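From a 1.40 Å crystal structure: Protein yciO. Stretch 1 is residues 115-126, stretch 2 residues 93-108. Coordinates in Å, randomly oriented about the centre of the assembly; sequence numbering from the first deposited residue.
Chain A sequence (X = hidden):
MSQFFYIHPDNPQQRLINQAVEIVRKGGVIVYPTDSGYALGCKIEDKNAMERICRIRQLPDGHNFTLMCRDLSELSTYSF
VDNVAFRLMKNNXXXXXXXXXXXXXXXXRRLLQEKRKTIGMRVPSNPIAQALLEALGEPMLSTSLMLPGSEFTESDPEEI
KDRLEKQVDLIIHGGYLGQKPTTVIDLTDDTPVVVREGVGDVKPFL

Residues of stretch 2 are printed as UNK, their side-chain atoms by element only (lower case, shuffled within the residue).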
ATOM      1  N   LYS A 115      14.732 -13.636   2.931  1.00 18.91           N
ATOM      2  CA  LYS A 115      15.893 -13.632   3.810  1.00 19.05           C
ATOM      3  C   LYS A 115      15.785 -12.778   5.071  1.00 18.41           C
ATOM      4  O   LYS A 115      16.127 -13.232   6.165  1.00 18.85           O
ATOM      5  CB  LYS A 115      17.127 -13.204   3.010  1.00 19.90           C
ATOM      6  CG  LYS A 115      18.442 -13.368   3.751  1.00 21.03           C
ATOM      7  CD  LYS A 115      19.619 -12.967   2.873  1.00 21.75           C
ATOM      8  CE  LYS A 115      20.938 -13.193   3.592  1.00 22.65           C
ATOM      9  NZ  LYS A 115      20.983 -12.465   4.892  1.00 23.10           N
ATOM     10  N   ARG A 116      15.303 -11.550   4.921  1.00 17.42           N
ATOM     11  CA  ARG A 116      15.201 -10.631   6.047  1.00 16.27           C
ATOM     12  C   ARG A 116      13.896 -10.697   6.853  1.00 15.14           C
ATOM     13  O   ARG A 116      13.818 -10.148   7.955  1.00 15.16           O
ATOM     14  CB  ARG A 116      15.438  -9.205   5.542  1.00 16.83           C
ATOM     15  CG  ARG A 116      16.731  -9.049   4.735  1.00 17.21           C
ATOM     16  CD  ARG A 116      17.165  -7.601   4.724  1.00 18.02           C
ATOM     17  NE  ARG A 116      17.301  -7.125   6.096  1.00 18.09           N
ATOM     18  CZ  ARG A 116      16.911  -5.930   6.522  1.00 18.05           C
ATOM     19  NH1 ARG A 116      16.356  -5.062   5.678  1.00 17.42           N
ATOM     20  NH2 ARG A 116      17.052  -5.616   7.804  1.00 17.29           N
ATOM     21  N   LYS A 117      12.887 -11.370   6.307  1.00 14.31           N
ATOM     22  CA  LYS A 117      11.583 -11.522   6.961  1.00 13.75           C
ATOM     23  C   LYS A 117      10.912 -10.172   7.201  1.00 12.56           C
ATOM     24  O   LYS A 117      10.150  -9.991   8.158  1.00 11.96           O
ATOM     25  CB  LYS A 117      11.737 -12.264   8.293  1.00 15.02           C
ATOM     26  CG  LYS A 117      12.537 -13.560   8.203  1.00 17.28           C
ATOM     27  CD  LYS A 117      11.940 -14.521   7.192  1.00 19.30           C
ATOM     28  CE  LYS A 117      12.796 -15.772   7.056  1.00 20.51           C
ATOM     29  NZ  LYS A 117      12.289 -16.673   5.984  1.00 21.51           N
ATOM     30  N   THR A 118      11.187  -9.230   6.310  1.00 11.94           N
ATOM     31  CA  THR A 118      10.635  -7.891   6.415  1.00 11.42           C
ATOM     32  C   THR A 118       9.462  -7.659   5.475  1.00 11.34           C
ATOM     33  O   THR A 118       9.162  -8.477   4.604  1.00 10.81           O
ATOM     34  CB  THR A 118      11.699  -6.841   6.084  1.00 10.97           C
ATOM     35  OG1 THR A 118      12.271  -7.142   4.804  1.00 11.88           O
ATOM     36  CG2 THR A 118      12.786  -6.831   7.146  1.00 11.45           C
ATOM     37  N   ILE A 119       8.802  -6.524   5.670  1.00 10.78           N
ATOM     38  CA  ILE A 119       7.677  -6.121   4.844  1.00 10.77           C
ATOM     39  C   ILE A 119       7.479  -4.624   5.069  1.00 10.13           C
ATOM     40  O   ILE A 119       7.781  -4.108   6.147  1.00  9.88           O
ATOM     41  CB  ILE A 119       6.393  -6.919   5.207  1.00 11.40           C
ATOM     42  CG1 ILE A 119       5.259  -6.547   4.249  1.00 11.44           C
ATOM     43  CG2 ILE A 119       6.009  -6.677   6.660  1.00 10.90           C
ATOM     44  CD1 ILE A 119       4.113  -7.550   4.245  1.00 12.18           C
ATOM     45  N   GLY A 120       7.009  -3.927   4.041  1.00 10.00           N
ATOM     46  CA  GLY A 120       6.799  -2.496   4.155  1.00  9.70           C
ATOM     47  C   GLY A 120       5.478  -2.180   4.826  1.00  9.89           C
ATOM     48  O   GLY A 120       4.453  -2.779   4.497  1.00 11.45           O
HETATM   49  N   MSE A 121       5.507  -1.250   5.775  1.00  9.42           N
HETATM   50  CA  MSE A 121       4.312  -0.844   6.503  1.00  9.16           C
HETATM   51  C   MSE A 121       3.969   0.564   6.038  1.00  8.60           C
HETATM   52  O   MSE A 121       4.833   1.444   6.010  1.00  8.26           O
HETATM   53  CB  MSE A 121       4.581  -0.878   8.007  1.00 10.44           C
HETATM   54  CG  MSE A 121       5.140  -2.222   8.502  1.00 11.04           C
HETATM   55 SE   MSE A 121       4.038  -3.757   8.029  1.00 12.97          SE
HETATM   56  CE  MSE A 121       2.557  -3.396   9.205  1.00  8.13           C
ATOM     57  N   ARG A 122       2.708   0.781   5.685  1.00  8.10           N
ATOM     58  CA  ARG A 122       2.307   2.078   5.156  1.00  7.79           C
ATOM     59  C   ARG A 122       0.916   2.513   5.600  1.00  7.64           C
ATOM     60  O   ARG A 122      -0.059   1.786   5.417  1.00  8.59           O
ATOM     61  CB  ARG A 122       2.384   1.994   3.630  1.00  7.37           C
ATOM     62  CG  ARG A 122       2.010   3.223   2.830  1.00  8.08           C
ATOM     63  CD  ARG A 122       2.271   2.897   1.363  1.00  7.66           C
ATOM     64  NE  ARG A 122       1.666   3.832   0.418  1.00  8.27           N
ATOM     65  CZ  ARG A 122       1.776   3.712  -0.900  1.00  7.75           C
ATOM     66  NH1 ARG A 122       2.466   2.702  -1.413  1.00  8.87           N
ATOM     67  NH2 ARG A 122       1.200   4.598  -1.704  1.00  9.42           N
ATOM     68  N   VAL A 123       0.838   3.698   6.199  1.00  7.35           N
ATOM     69  CA  VAL A 123      -0.430   4.258   6.651  1.00  7.68           C
ATOM     70  C   VAL A 123      -0.784   5.393   5.692  1.00  7.65           C
ATOM     71  O   VAL A 123      -0.116   6.423   5.673  1.00  8.37           O
ATOM     72  CB  VAL A 123      -0.319   4.841   8.077  1.00  6.99           C
ATOM     73  CG1 VAL A 123      -1.648   5.448   8.499  1.00  8.40           C
ATOM     74  CG2 VAL A 123       0.103   3.749   9.059  1.00  8.25           C
ATOM     75  N   PRO A 124      -1.834   5.212   4.874  1.00  7.64           N
ATOM     76  CA  PRO A 124      -2.245   6.246   3.919  1.00  7.61           C
ATOM     77  C   PRO A 124      -3.004   7.374   4.612  1.00  7.85           C
ATOM     78  O   PRO A 124      -3.642   7.158   5.638  1.00  8.92           O
ATOM     79  CB  PRO A 124      -3.115   5.471   2.938  1.00  7.79           C
ATOM     80  CG  PRO A 124      -3.807   4.492   3.834  1.00  7.45           C
ATOM     81  CD  PRO A 124      -2.698   4.019   4.767  1.00  7.29           C
ATOM     82  N   SER A 125      -2.942   8.576   4.048  1.00  8.17           N
ATOM     83  CA  SER A 125      -3.615   9.717   4.658  1.00  8.33           C
ATOM     84  C   SER A 125      -4.892  10.172   3.952  1.00  8.33           C
ATOM     85  O   SER A 125      -5.649  10.973   4.501  1.00  9.47           O
ATOM     86  CB  SER A 125      -2.652  10.903   4.730  1.00  9.15           C
ATOM     87  OG  SER A 125      -2.342  11.365   3.422  1.00 11.07           O
ATOM     88  N   ASN A 126      -5.137   9.667   2.746  1.00  7.78           N
ATOM     89  CA  ASN A 126      -6.317  10.086   1.988  1.00  7.62           C
ATOM     90  C   ASN A 126      -7.609   9.392   2.404  1.00  7.79           C
ATOM     91  O   ASN A 126      -7.607   8.224   2.804  1.00  8.29           O
ATOM     92  CB  ASN A 126      -6.078   9.875   0.495  1.00  7.80           C
ATOM     93  CG  ASN A 126      -5.856   8.425   0.151  1.00  7.90           C
ATOM     94  OD1 ASN A 126      -4.934   7.789   0.664  1.00  8.26           O
ATOM     95  ND2 ASN A 126      -6.702   7.888  -0.723  1.00  7.79           N
ATOM     96  N   UNK A  93       3.561  10.148  10.572  1.00 12.98           N
ATOM     97  CA  UNK A  93       2.395   9.416  10.089  1.00 13.15           C
ATOM     98  C   UNK A  93       1.213  10.371  10.225  1.00 12.83           C
ATOM     99  O   UNK A  93       1.209  11.233  11.104  1.00 13.69           O
ATOM    100  c   UNK A  93       2.105   8.155  10.938  1.00 13.71           C
ATOM    101  o   UNK A  93       2.160   8.491  12.332  1.00 15.02           O
ATOM    102  c   UNK A  93       3.110   7.053  10.632  1.00 14.32           C
ATOM    103  N   UNK A  94       0.198  10.238   9.357  1.00 11.52           N
ATOM    104  CA  UNK A  94       0.085   9.267   8.267  1.00 10.91           C
ATOM    105  C   UNK A  94       0.562   9.829   6.929  1.00 10.15           C
ATOM    106  O   UNK A  94       0.880  11.015   6.813  1.00 10.86           O
ATOM    107  c   UNK A  94      -1.979  10.345   8.485  1.00 11.26           C
ATOM    108  c   UNK A  94      -1.099  10.898   9.600  1.00 11.57           C
ATOM    109  c   UNK A  94      -1.407   8.970   8.244  1.00 10.88           C
ATOM    110  N   UNK A  95       0.605   8.950   5.932  1.00  9.05           N
ATOM    111  CA  UNK A  95       0.991   9.325   4.584  1.00  8.62           C
ATOM    112  C   UNK A  95       2.459   9.542   4.276  1.00  7.92           C
ATOM    113  O   UNK A  95       3.298   9.634   5.176  1.00  8.03           O
ATOM    114  N   UNK A  96       2.748   9.572   2.976  1.00  7.80           N
ATOM    115  CA  UNK A  96       4.075   9.841   2.418  1.00  7.91           C
ATOM    116  C   UNK A  96       5.229   8.879   2.662  1.00  7.56           C
ATOM    117  O   UNK A  96       6.286   9.035   2.049  1.00  7.75           O
ATOM    118  o   UNK A  96       2.683  12.155   1.636  1.00 11.61           O
ATOM    119  n   UNK A  96       3.549  13.401   3.294  1.00 12.70           N
ATOM    120  c   UNK A  96       3.504  12.307   2.544  1.00 10.41           C
ATOM    121  c   UNK A  96       4.533  11.240   2.847  1.00  8.97           C
ATOM    122  N   UNK A  97       5.035   7.890   3.527  1.00  7.59           N
ATOM    123  CA  UNK A  97       6.109   6.954   3.855  1.00  7.45           C
ATOM    124  C   UNK A  97       5.730   5.483   3.876  1.00  7.28           C
ATOM    125  O   UNK A  97       4.584   5.118   4.142  1.00  7.30           O
ATOM    126  c   UNK A  97       7.283   8.597   5.463  1.00  7.51           C
ATOM    127  c   UNK A  97       9.203  10.072   5.322  1.00  8.49           C
ATOM    128  c   UNK A  97       6.657   7.246   5.253  1.00  8.05           C
ATOM    129  o   UNK A  97       9.093  12.253   6.284  1.00  9.31           O
ATOM    130  c   UNK A  97       6.585   9.608   6.122  1.00  7.93           C
ATOM    131  c   UNK A  97       8.595   8.848   5.061  1.00  7.94           C
ATOM    132  c   UNK A  97       8.490  11.058   5.988  1.00  8.47           C
ATOM    133  c   UNK A  97       7.179  10.835   6.385  1.00  8.38           C
ATOM    134  N   UNK A  98       6.731   4.652   3.613  1.00  7.18           N
ATOM    135  CA  UNK A  98       6.610   3.204   3.701  1.00  7.26           C
ATOM    136  C   UNK A  98       7.786   2.857   4.609  1.00  7.75           C
ATOM    137  O   UNK A  98       8.925   3.244   4.335  1.00  8.24           O
ATOM    138  c   UNK A  98       6.800   2.502   2.353  1.00  7.14           C
ATOM    139  c   UNK A  98       6.801   0.986   2.545  1.00  8.11           C
ATOM    140  o   UNK A  98       5.729   2.861   1.477  1.00  7.29           O
ATOM    141  N   UNK A  99       7.512   2.153   5.698  1.00  7.71           N
ATOM    142  CA  UNK A  99       8.563   1.794   6.639  1.00  7.96           C
ATOM    143  C   UNK A  99       8.840   0.303   6.585  1.00  8.03           C
ATOM    144  O   UNK A  99       7.930  -0.503   6.759  1.00  7.90           O
ATOM    145  c   UNK A  99       8.886   4.593   8.166  1.00  8.87           C
ATOM    146  c   UNK A  99       7.855   3.661   8.215  1.00  8.41           C
ATOM    147  c   UNK A  99       6.548   4.111   8.407  1.00  8.87           C
ATOM    148  c   UNK A  99       7.320   6.397   8.499  1.00  9.10           C
ATOM    149  c   UNK A  99       8.144   2.192   8.056  1.00  8.25           C
ATOM    150  c   UNK A  99       8.624   5.957   8.307  1.00  9.34           C
ATOM    151  c   UNK A  99       6.276   5.473   8.551  1.00  8.67           C
ATOM    152  N   UNK A 100      10.090  -0.068   6.336  1.00  8.54           N
ATOM    153  CA  UNK A 100      10.437  -1.482   6.277  1.00  8.69           C
ATOM    154  C   UNK A 100      10.744  -1.979   7.683  1.00  8.77           C
ATOM    155  O   UNK A 100      11.631  -1.455   8.360  1.00  9.24           O
ATOM    156  c   UNK A 100      11.910  -3.237   5.254  1.00  9.61           C
ATOM    157  c   UNK A 100      11.418  -1.121   3.988  1.00 10.24           C
ATOM    158  c   UNK A 100      10.106  -1.510   3.350  1.00 12.41           C
ATOM    159  c   UNK A 100      11.657  -1.737   5.369  1.00  9.14           C
ATOM    160  N   UNK A 101       9.994  -2.988   8.112  1.00  8.99           N
ATOM    161  CA  UNK A 101      10.146  -3.577   9.436  1.00  9.24           C
ATOM    162  C   UNK A 101       9.969  -5.087   9.350  1.00  9.52           C
ATOM    163  O   UNK A 101       9.544  -5.617   8.325  1.00  9.78           O
ATOM    164  c   UNK A 101       9.081  -3.007  10.382  1.00  9.77           C
ATOM    165  c   UNK A 101      10.190  -1.309  11.835  1.00 10.89           C
ATOM    166  c   UNK A 101       7.823  -0.967  11.074  1.00 11.53           C
ATOM    167  c   UNK A 101       9.188  -1.515  10.706  1.00 10.39           C
ATOM    168  N   UNK A 102      10.307  -5.785  10.426  1.00 10.20           N
ATOM    169  CA  UNK A 102      10.127  -7.227  10.445  1.00 10.65           C
ATOM    170  C   UNK A 102       8.652  -7.490  10.725  1.00  9.82           C
ATOM    171  O   UNK A 102       8.064  -6.873  11.615  1.00  8.97           O
ATOM    172  n   UNK A 102      13.770 -10.779  13.268  1.00 20.08           N
ATOM    173  c   UNK A 102      12.481  -7.752  11.276  1.00 14.55           C
ATOM    174  c   UNK A 102      12.960 -10.008  12.275  1.00 18.79           C
ATOM    175  c   UNK A 102      13.288  -8.523  12.307  1.00 17.18           C
ATOM    176  c   UNK A 102      10.988  -7.863  11.538  1.00 11.99           C
ATOM    177  N   UNK A 103       8.056  -8.402   9.961  1.00 10.01           N
ATOM    178  CA  UNK A 103       6.651  -8.719  10.149  1.00 10.04           C
ATOM    179  C   UNK A 103       6.411  -9.692  11.286  1.00 10.57           C
ATOM    180  O   UNK A 103       7.245 -10.554  11.564  1.00 10.28           O
ATOM    181  N   UNK A 104       5.271  -9.553  11.955  1.00 10.64           N
ATOM    182  CA  UNK A 104       4.930 -10.447  13.060  1.00 11.20           C
ATOM    183  C   UNK A 104       4.232 -11.685  12.517  1.00 11.88           C
ATOM    184  O   UNK A 104       4.049 -11.819  11.304  1.00 11.88           O
ATOM    185  c   UNK A 104       3.982  -9.776  14.070  1.00 10.95           C
ATOM    186  c   UNK A 104       4.576  -8.474  14.573  1.00 10.85           C
ATOM    187  o   UNK A 104       2.720  -9.516  13.440  1.00 10.46           O
ATOM    188  N   UNK A 105       3.831 -12.578  13.418  1.00 12.98           N
ATOM    189  CA  UNK A 105       3.145 -13.807  13.027  1.00 13.88           C
ATOM    190  C   UNK A 105       1.756 -13.537  12.451  1.00 13.62           C
ATOM    191  O   UNK A 105       1.095 -14.444  11.940  1.00 14.40           O
ATOM    192  c   UNK A 105       6.614 -16.200  14.025  1.00 19.44           C
ATOM    193  c   UNK A 105       3.047 -14.757  14.225  1.00 15.30           C
ATOM    194  c   UNK A 105       4.399 -15.228  14.735  1.00 16.75           C
ATOM    195  n   UNK A 105       6.793 -16.904  15.320  1.00 20.03           N
ATOM    196  c   UNK A 105       5.147 -16.009  13.658  1.00 18.35           C
ATOM    197  N   UNK A 106       1.313 -12.288  12.541  1.00 13.13           N
ATOM    198  CA  UNK A 106       0.019 -11.889  11.995  1.00 13.17           C
ATOM    199  C   UNK A 106       0.123 -11.941  10.476  1.00 13.03           C
ATOM    200  O   UNK A 106      -0.882 -12.060   9.772  1.00 13.55           O
ATOM    201  o   UNK A 106      -2.427 -10.103  15.372  1.00 15.09           O
ATOM    202  c   UNK A 106      -2.031 -10.500  14.255  1.00 14.67           C
ATOM    203  o   UNK A 106      -2.767 -11.098  13.441  1.00 14.42           O
ATOM    204  c   UNK A 106      -0.318 -10.451  12.406  1.00 13.44           C
ATOM    205  c   UNK A 106      -0.582 -10.249  13.883  1.00 13.76           C
ATOM    206  N   UNK A 107       1.354 -11.857   9.983  1.00 12.58           N
ATOM    207  CA  UNK A 107       1.617 -11.853   8.550  1.00 12.67           C
ATOM    208  C   UNK A 107       1.999 -13.207   7.966  1.00 13.34           C
ATOM    209  O   UNK A 107       2.922 -13.860   8.452  1.00 14.32           O
ATOM    210  c   UNK A 107       2.530  -9.542   8.904  1.00 11.77           C
ATOM    211  c   UNK A 107       2.861 -10.709   6.711  1.00 11.80           C
ATOM    212  c   UNK A 107       2.759 -10.877   8.211  1.00 12.20           C
ATOM    213  N   UNK A 108       1.292 -13.646   6.911  1.00 13.93           N
ATOM    214  CA  UNK A 108       1.604 -14.933   6.282  1.00 14.26           C
ATOM    215  C   UNK A 108       3.069 -14.935   5.847  1.00 14.78           C
ATOM    216  O   UNK A 108       3.564 -13.947   5.300  1.00 14.26           O
ATOM    217  c   UNK A 108       0.075 -13.056   6.325  1.00 14.00           C
ATOM    218  c   UNK A 108       0.653 -14.969   5.092  1.00 14.40           C
ATOM    219  c   UNK A 108      -0.545 -14.240   5.609  1.00 14.56           C
TER
HETATM  220  O   HOH W   1       3.304   5.119   6.762  1.00  9.41           O
HETATM  221  O   HOH W   2       4.765   1.001  -0.330  1.00  9.00           O
HETATM  222  O   HOH W   3       9.803 -11.193  10.769  1.00 13.54           O

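Position 93 has one carbon carrying an oxygen and a carbon, the fork of threonine: Thr93, set sideways to stretch 1. At 94 three carbons close a ring onto the backbone N, so it is Pro94, preceded by a cis peptide bond. Its compact ring packs on Val123, CB lying 3.5 Å from Val123 CG1. Position 95 has no side-chain atoms. Gly95 suits its positive phi of 77°, and an ideal CB would clash with Ser125 OG at 2.8 Å; its N donates to Val123 O at 2.6 Å.

Position 96 has two carbons, the second bearing two further atoms modelled as O and N: Asn96, nearly free of stretch 1. At 97, one carbon leads to a six-carbon ring bearing an oxygen, hence Tyr97. The ring leads away, leaving the backbone to face stretch 1. Position 98 is again a carbon carrying O and C. In Thr98 the methyl CG2 lies 3.8 Å from Gly120 CA, while OG1 approaches Arg122 CD at 3.5 Å and shares a water with Arg122 NH1.

Position 99 has one carbon and an unsubstituted six-carbon ring: Phe99, on the same sheet face as Ile119 and Met121. At 100, four carbons fork at the first, one arm two carbons long. This is Ile100, whose CD1 reaches 3.5 Å from Gly120 CA, filling space left by the glycine. At 101, four carbons fork at the second, identifying leucine: Leu101 CD1 meets Met121 CG at 3.9 Å.

Position 102 runs four carbons to a nitrogen, so Lys102: CA-to-CB points away overall, yet CB lies 4.1 Å from Lys117 O and CG 4.2 Å from Thr118 CG2; exposure suits the charged end. Position 103 lacks a side chain. At Gly103 an ideal CB would sit tightly, 3.4 Å from Ile119 CG2.

Position 104 has the threonine fork; Thr104 OG1 accepts from the backbone N of position 106 at 3.2 Å. Position 105, four carbons ending in nitrogen, is Lys105, and 106, three carbons ending in two oxygens, is Glu106; both are exposed and out of reach. Position 107 has one carbon carrying two: Val107, closing a type I turn from Thr104, with CG1 4.2 Å from Ile119 CD1. The ring at 108, three carbons closed onto N, is Pro108.

The contact is an antiparallel strand pair. Met121 and Phe99 exchange N-to-O bonds of 2.7 Å (Met121 N to Phe99 O) and 2.8 Å (Phe99 N to Met121 O); Ile119 and Leu101 repeat the pattern. Beyond them, a water bridges Tyr97 O and Val123 N.

Stretch 2, residues 93-108: TPGNYTFILKGTKEVP
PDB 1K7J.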